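Local coordinates for putative cytoplasmic protein (Salmonella enterica subsp. enterica serovar Typhimurium, PDB 4IQN) that is of unknown function and belongs to a family defined by an uncharacterised domain, at residues 146-154 and 162-170. Numbering follows the deposited sequence.
Sequences NGEYPIARM and AESSLVEYL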
ATOM      1  N   ASN A 146      -6.141  -6.573  14.530  1.00 18.84           N
ATOM      2  CA  ASN A 146      -7.252  -6.563  13.565  1.00 22.09           C
ATOM      3  C   ASN A 146      -6.899  -7.218  12.246  1.00 21.26           C
ATOM      4  O   ASN A 146      -7.675  -7.155  11.285  1.00 25.69           O
ATOM      5  CB  ASN A 146      -7.679  -5.134  13.231  1.00 23.01           C
ATOM      6  CG  ASN A 146      -8.098  -4.345  14.432  1.00 25.82           C
ATOM      7  OD1 ASN A 146      -7.711  -3.168  14.602  1.00 33.90           O
ATOM      8  ND2 ASN A 146      -8.900  -4.933  15.242  1.00 24.74           N
ATOM      9  N   GLY A 147      -5.723  -7.829  12.158  1.00 23.71           N
ATOM     10  CA  GLY A 147      -5.308  -8.458  10.906  1.00 22.09           C
ATOM     11  C   GLY A 147      -4.861  -7.496   9.820  1.00 20.98           C
ATOM     12  O   GLY A 147      -5.010  -7.790   8.645  1.00 20.95           O
ATOM     13  N   GLU A 148      -4.338  -6.332  10.215  1.00 21.87           N
ATOM     14  CA  GLU A 148      -3.905  -5.311   9.280  1.00 19.51           C
ATOM     15  C   GLU A 148      -2.403  -5.110   9.304  1.00 19.45           C
ATOM     16  O   GLU A 148      -1.768  -5.322  10.319  1.00 17.07           O
ATOM     17  CB  GLU A 148      -4.590  -3.968   9.588  1.00 19.51           C
ATOM     18  CG  GLU A 148      -6.095  -4.051   9.420  1.00 19.94           C
ATOM     19  CD  GLU A 148      -6.547  -4.322   7.963  1.00 23.42           C
ATOM     20  OE1 GLU A 148      -5.871  -3.837   6.999  1.00 26.59           O
ATOM     21  OE2 GLU A 148      -7.601  -5.011   7.791  1.00 26.04           O
ATOM     22  N   TYR A 149      -1.868  -4.669   8.172  1.00 18.49           N
ATOM     23  CA  TYR A 149      -0.498  -4.209   8.065  1.00 17.36           C
ATOM     24  C   TYR A 149      -0.473  -2.669   8.060  1.00 16.72           C
ATOM     25  O   TYR A 149      -1.468  -2.025   7.749  1.00 17.57           O
ATOM     26  CB  TYR A 149       0.140  -4.668   6.779  1.00 15.96           C
ATOM     27  CG  TYR A 149       0.356  -6.149   6.680  1.00 18.35           C
ATOM     28  CD1 TYR A 149       1.320  -6.771   7.427  1.00 21.62           C
ATOM     29  CD2 TYR A 149      -0.425  -6.916   5.802  1.00 20.63           C
ATOM     30  CE1 TYR A 149       1.535  -8.152   7.281  1.00 20.15           C
ATOM     31  CE2 TYR A 149      -0.244  -8.282   5.691  1.00 20.11           C
ATOM     32  CZ  TYR A 149       0.743  -8.887   6.443  1.00 23.75           C
ATOM     33  OH  TYR A 149       0.983 -10.226   6.367  1.00 22.46           O
ATOM     34  N   PRO A 150       0.692  -2.081   8.323  1.00 17.10           N
ATOM     35  CA  PRO A 150       0.746  -0.603   8.224  1.00 17.32           C
ATOM     36  C   PRO A 150       0.655  -0.095   6.788  1.00 18.33           C
ATOM     37  O   PRO A 150       0.843  -0.853   5.826  1.00 17.63           O
ATOM     38  CB  PRO A 150       2.122  -0.256   8.788  1.00 19.84           C
ATOM     39  CG  PRO A 150       2.652  -1.489   9.403  1.00 17.98           C
ATOM     40  CD  PRO A 150       1.976  -2.646   8.740  1.00 17.46           C
ATOM     41  N   ILE A 151       0.377   1.197   6.636  1.00 17.15           N
ATOM     42  CA  ILE A 151       0.500   1.888   5.374  1.00 16.56           C
ATOM     43  C   ILE A 151       1.806   2.687   5.369  1.00 18.29           C
ATOM     44  O   ILE A 151       2.187   3.278   6.387  1.00 17.45           O
ATOM     45  CB  ILE A 151      -0.686   2.848   5.194  1.00 16.63           C
ATOM     46  CG1 ILE A 151      -1.977   2.017   5.051  1.00 18.07           C
ATOM     47  CG2 ILE A 151      -0.495   3.800   4.010  1.00 18.97           C
ATOM     48  CD1 ILE A 151      -2.072   1.282   3.724  1.00 21.70           C
ATOM     49  N   ALA A 152       2.484   2.675   4.226  1.00 17.77           N
ATOM     50  CA  ALA A 152       3.637   3.542   3.983  1.00 14.92           C
ATOM     51  C   ALA A 152       3.280   4.520   2.879  1.00 18.09           C
ATOM     52  O   ALA A 152       2.469   4.200   1.983  1.00 16.89           O
ATOM     53  CB  ALA A 152       4.836   2.734   3.589  1.00 18.06           C
ATOM     54  N   ARG A 153       3.900   5.702   2.943  1.00 18.22           N
ATOM     55  CA  ARG A 153       3.755   6.730   1.943  1.00 15.87           C
ATOM     56  C   ARG A 153       5.105   7.112   1.354  1.00 17.15           C
ATOM     57  O   ARG A 153       6.135   7.042   2.041  1.00 20.32           O
ATOM     58  CB  ARG A 153       3.073   7.996   2.537  1.00 16.46           C
ATOM     59  CG  ARG A 153       1.610   7.815   2.797  1.00 15.69           C
ATOM     60  CD  ARG A 153       1.011   9.014   3.485  1.00 17.09           C
ATOM     61  NE  ARG A 153      -0.424   8.929   3.614  1.00 18.48           N
ATOM     62  CZ  ARG A 153      -1.314   9.495   2.794  1.00 20.85           C
ATOM     63  NH1 ARG A 153      -0.945  10.249   1.777  1.00 21.16           N
ATOM     64  NH2 ARG A 153      -2.597   9.354   3.029  1.00 18.39           N
HETATM   65  N   MSE A 154       5.099   7.522   0.090  1.00 17.67           N
HETATM   66  CA  MSE A 154       6.298   8.046  -0.558  1.00 18.47           C
HETATM   67  C   MSE A 154       5.962   9.286  -1.346  1.00 21.90           C
HETATM   68  O   MSE A 154       5.041   9.318  -2.151  1.00 22.77           O
HETATM   69  CB  MSE A 154       6.983   6.971  -1.388  1.00 21.02           C
HETATM   70  CG  MSE A 154       8.156   7.507  -2.186  1.00 28.99           C
HETATM   71 SE   MSE A 154       8.962   5.992  -3.069  1.00 38.27          SE
HETATM   72  CE  MSE A 154      10.770   6.717  -3.183  1.00 44.31           C
ATOM     73  N   ALA A 162       2.930   5.664   7.723  1.00 18.02           N
ATOM     74  CA  ALA A 162       1.883   6.653   7.843  1.00 17.59           C
ATOM     75  C   ALA A 162       0.647   6.074   8.605  1.00 16.29           C
ATOM     76  O   ALA A 162       0.755   5.784   9.818  1.00 17.71           O
ATOM     77  CB  ALA A 162       1.592   7.208   6.471  1.00 20.46           C
ATOM     78  N   GLU A 163      -0.499   5.896   7.941  1.00 16.30           N
ATOM     79  CA  GLU A 163      -1.679   5.350   8.576  1.00 16.42           C
ATOM     80  C   GLU A 163      -1.436   3.967   9.214  1.00 17.69           C
ATOM     81  O   GLU A 163      -0.545   3.202   8.777  1.00 16.44           O
ATOM     82  CB  GLU A 163      -2.836   5.277   7.587  1.00 19.64           C
ATOM     83  CG  GLU A 163      -3.429   6.597   7.112  1.00 21.83           C
ATOM     84  CD  GLU A 163      -2.730   7.272   5.936  1.00 24.42           C
ATOM     85  OE1 GLU A 163      -1.607   6.904   5.533  1.00 19.79           O
ATOM     86  OE2 GLU A 163      -3.336   8.231   5.378  1.00 30.19           O
ATOM     87  N   SER A 164      -2.227   3.690  10.242  1.00 17.76           N
ATOM     88  CA  SER A 164      -2.144   2.465  11.018  1.00 15.43           C
ATOM     89  C   SER A 164      -2.443   1.262  10.101  1.00 16.91           C
ATOM     90  O   SER A 164      -1.853   0.207  10.303  1.00 18.44           O
ATOM     91  CB  SER A 164      -3.109   2.444  12.188  1.00 17.68           C
ATOM     92  OG  SER A 164      -4.471   2.586  11.796  1.00 19.02           O
ATOM     93  N   SER A 165      -3.318   1.459   9.114  1.00 15.40           N
ATOM     94  CA  SER A 165      -3.739   0.430   8.182  1.00 16.62           C
ATOM     95  C   SER A 165      -4.495   1.003   7.020  1.00 16.76           C
ATOM     96  O   SER A 165      -4.864   2.193   7.020  1.00 15.70           O
ATOM     97  CB  SER A 165      -4.676  -0.529   8.895  1.00 19.59           C
ATOM     98  OG  SER A 165      -5.941   0.044   9.184  1.00 21.36           O
ATOM     99  N   LEU A 166      -4.795   0.138   6.037  1.00 15.66           N
ATOM    100  CA  LEU A 166      -5.672   0.464   4.939  1.00 16.84           C
ATOM    101  C   LEU A 166      -7.084   0.919   5.420  1.00 15.78           C
ATOM    102  O   LEU A 166      -7.731   1.737   4.759  1.00 18.48           O
ATOM    103  CB  LEU A 166      -5.794  -0.741   3.978  1.00 18.25           C
ATOM    104  CG  LEU A 166      -6.518  -0.474   2.651  1.00 18.73           C
ATOM    105  CD1 LEU A 166      -5.847   0.638   1.868  1.00 20.76           C
ATOM    106  CD2 LEU A 166      -6.589  -1.761   1.836  1.00 20.51           C
ATOM    107  N   VAL A 167      -7.534   0.395   6.553  1.00 17.67           N
ATOM    108  CA  VAL A 167      -8.800   0.803   7.143  1.00 18.27           C
ATOM    109  C   VAL A 167      -8.771   2.299   7.490  1.00 17.43           C
ATOM    110  O   VAL A 167      -9.652   3.042   7.069  1.00 16.80           O
ATOM    111  CB  VAL A 167      -9.169  -0.035   8.377  1.00 19.43           C
ATOM    112  CG1 VAL A 167     -10.459   0.431   9.039  1.00 19.47           C
ATOM    113  CG2 VAL A 167      -9.319  -1.523   7.989  1.00 21.00           C
ATOM    114  N   GLU A 168      -7.761   2.733   8.207  1.00 17.02           N
ATOM    115  CA  GLU A 168      -7.622   4.153   8.531  1.00 17.25           C
ATOM    116  C   GLU A 168      -7.489   4.999   7.254  1.00 15.93           C
ATOM    117  O   GLU A 168      -8.128   6.047   7.126  1.00 17.31           O
ATOM    118  CB  GLU A 168      -6.427   4.382   9.450  1.00 16.54           C
ATOM    119  CG  GLU A 168      -6.199   5.859   9.777  1.00 16.74           C
ATOM    120  CD  GLU A 168      -5.161   6.142  10.830  1.00 19.07           C
ATOM    121  OE1 GLU A 168      -4.392   5.235  11.232  1.00 15.24           O
ATOM    122  OE2 GLU A 168      -5.097   7.322  11.275  1.00 21.25           O
ATOM    123  N   TYR A 169      -6.674   4.538   6.310  1.00 16.56           N
ATOM    124  CA  TYR A 169      -6.493   5.238   5.057  1.00 16.04           C
ATOM    125  C   TYR A 169      -7.843   5.459   4.366  1.00 17.25           C
ATOM    126  O   TYR A 169      -8.179   6.582   3.954  1.00 18.56           O
ATOM    127  CB  TYR A 169      -5.494   4.485   4.143  1.00 16.52           C
ATOM    128  CG  TYR A 169      -5.445   5.005   2.737  1.00 16.45           C
ATOM    129  CD1 TYR A 169      -4.683   6.127   2.404  1.00 19.91           C
ATOM    130  CD2 TYR A 169      -6.192   4.409   1.719  1.00 17.92           C
ATOM    131  CE1 TYR A 169      -4.657   6.628   1.127  1.00 19.88           C
ATOM    132  CE2 TYR A 169      -6.161   4.876   0.426  1.00 16.83           C
ATOM    133  CZ  TYR A 169      -5.397   5.995   0.111  1.00 19.82           C
ATOM    134  OH  TYR A 169      -5.380   6.501  -1.177  1.00 20.17           O
ATOM    135  N   LEU A 170      -8.645   4.398   4.243  1.00 17.12           N
ATOM    136  CA  LEU A 170      -9.900   4.515   3.530  1.00 18.33           C
ATOM    137  C   LEU A 170     -10.947   5.371   4.256  1.00 20.46           C
ATOM    138  O   LEU A 170     -11.698   6.114   3.595  1.00 20.77           O
ATOM    139  CB  LEU A 170     -10.469   3.131   3.193  1.00 21.86           C
ATOM    140  CG  LEU A 170      -9.697   2.438   2.087  1.00 23.56           C
ATOM    141  CD1 LEU A 170     -10.310   1.049   1.904  1.00 27.52           C
ATOM    142  CD2 LEU A 170      -9.725   3.191   0.762  1.00 28.16           C
TER
HETATM  143  O   HOH W   1      -3.649  -2.633   6.100  1.00 22.39           O
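Ile151 lays its CG1 branch over the peptide that leads into helix 166-174, CG1 coming within 3.4 Å of Ser165 C, while its CD1 continues to the backbone of Leu166. CG1 sits beside its own backbone N (chi1 -66°); CG2 lies anti to that N and meets Glu163 OE1. Two backbone bonds fix the register: Ile151 N donates to Glu163 O and Ala162 N donates to Ile151 O (2.8 Å). The hairpin ladder thus runs on past strand 158-161, but irregularly, with Ile151 opposite two residues in the manner of a β bulge.

The outer end of the contact is a bidentate salt bridge. Arg153, extended from CG to NE, presents the NE/NH2 edge of its guanidinium side-on to Glu163: NE reaches OE1 at 3.0 Å and NH2 reaches OE2 at 2.7 Å. Both oxygens use their syn lone pairs, and the two bonds, with the planes 27° apart, restrict rotation of both groups. A bend at chi2 (85°) carries the Glu163 carboxylate to the guanidinium, Ala162 CB packs on Arg153 CD, and Gln134 takes the remaining NH1. NH2 also meets the ring edge of Tyr169, 3.9 Å from CD1.

At the other end, Glu148 CB abuts Ser165 CB at 3.5 Å. A water donates to Glu148 OE1 and Tyr149 O and accepts from Leu166 N, satisfying an amide in the helix's first turn; Ser54 also bonds to Glu148 OE1. Ser165 is the N-cap, its OG accepting weak bonds from Val167 N and Glu168 N. Glu168 OE1 takes Ser164 N and OG from opposite faces of its carboxylate, tying the preceding turn to the helix.

The whole illustrates how a hairpin hands its chain to a helix: strand 151-155 lies between strands 135-140 and 158-161, Ile136 touches both Ile151 and Arg153, and helix 190-207 packs against Pro150 and Ser164.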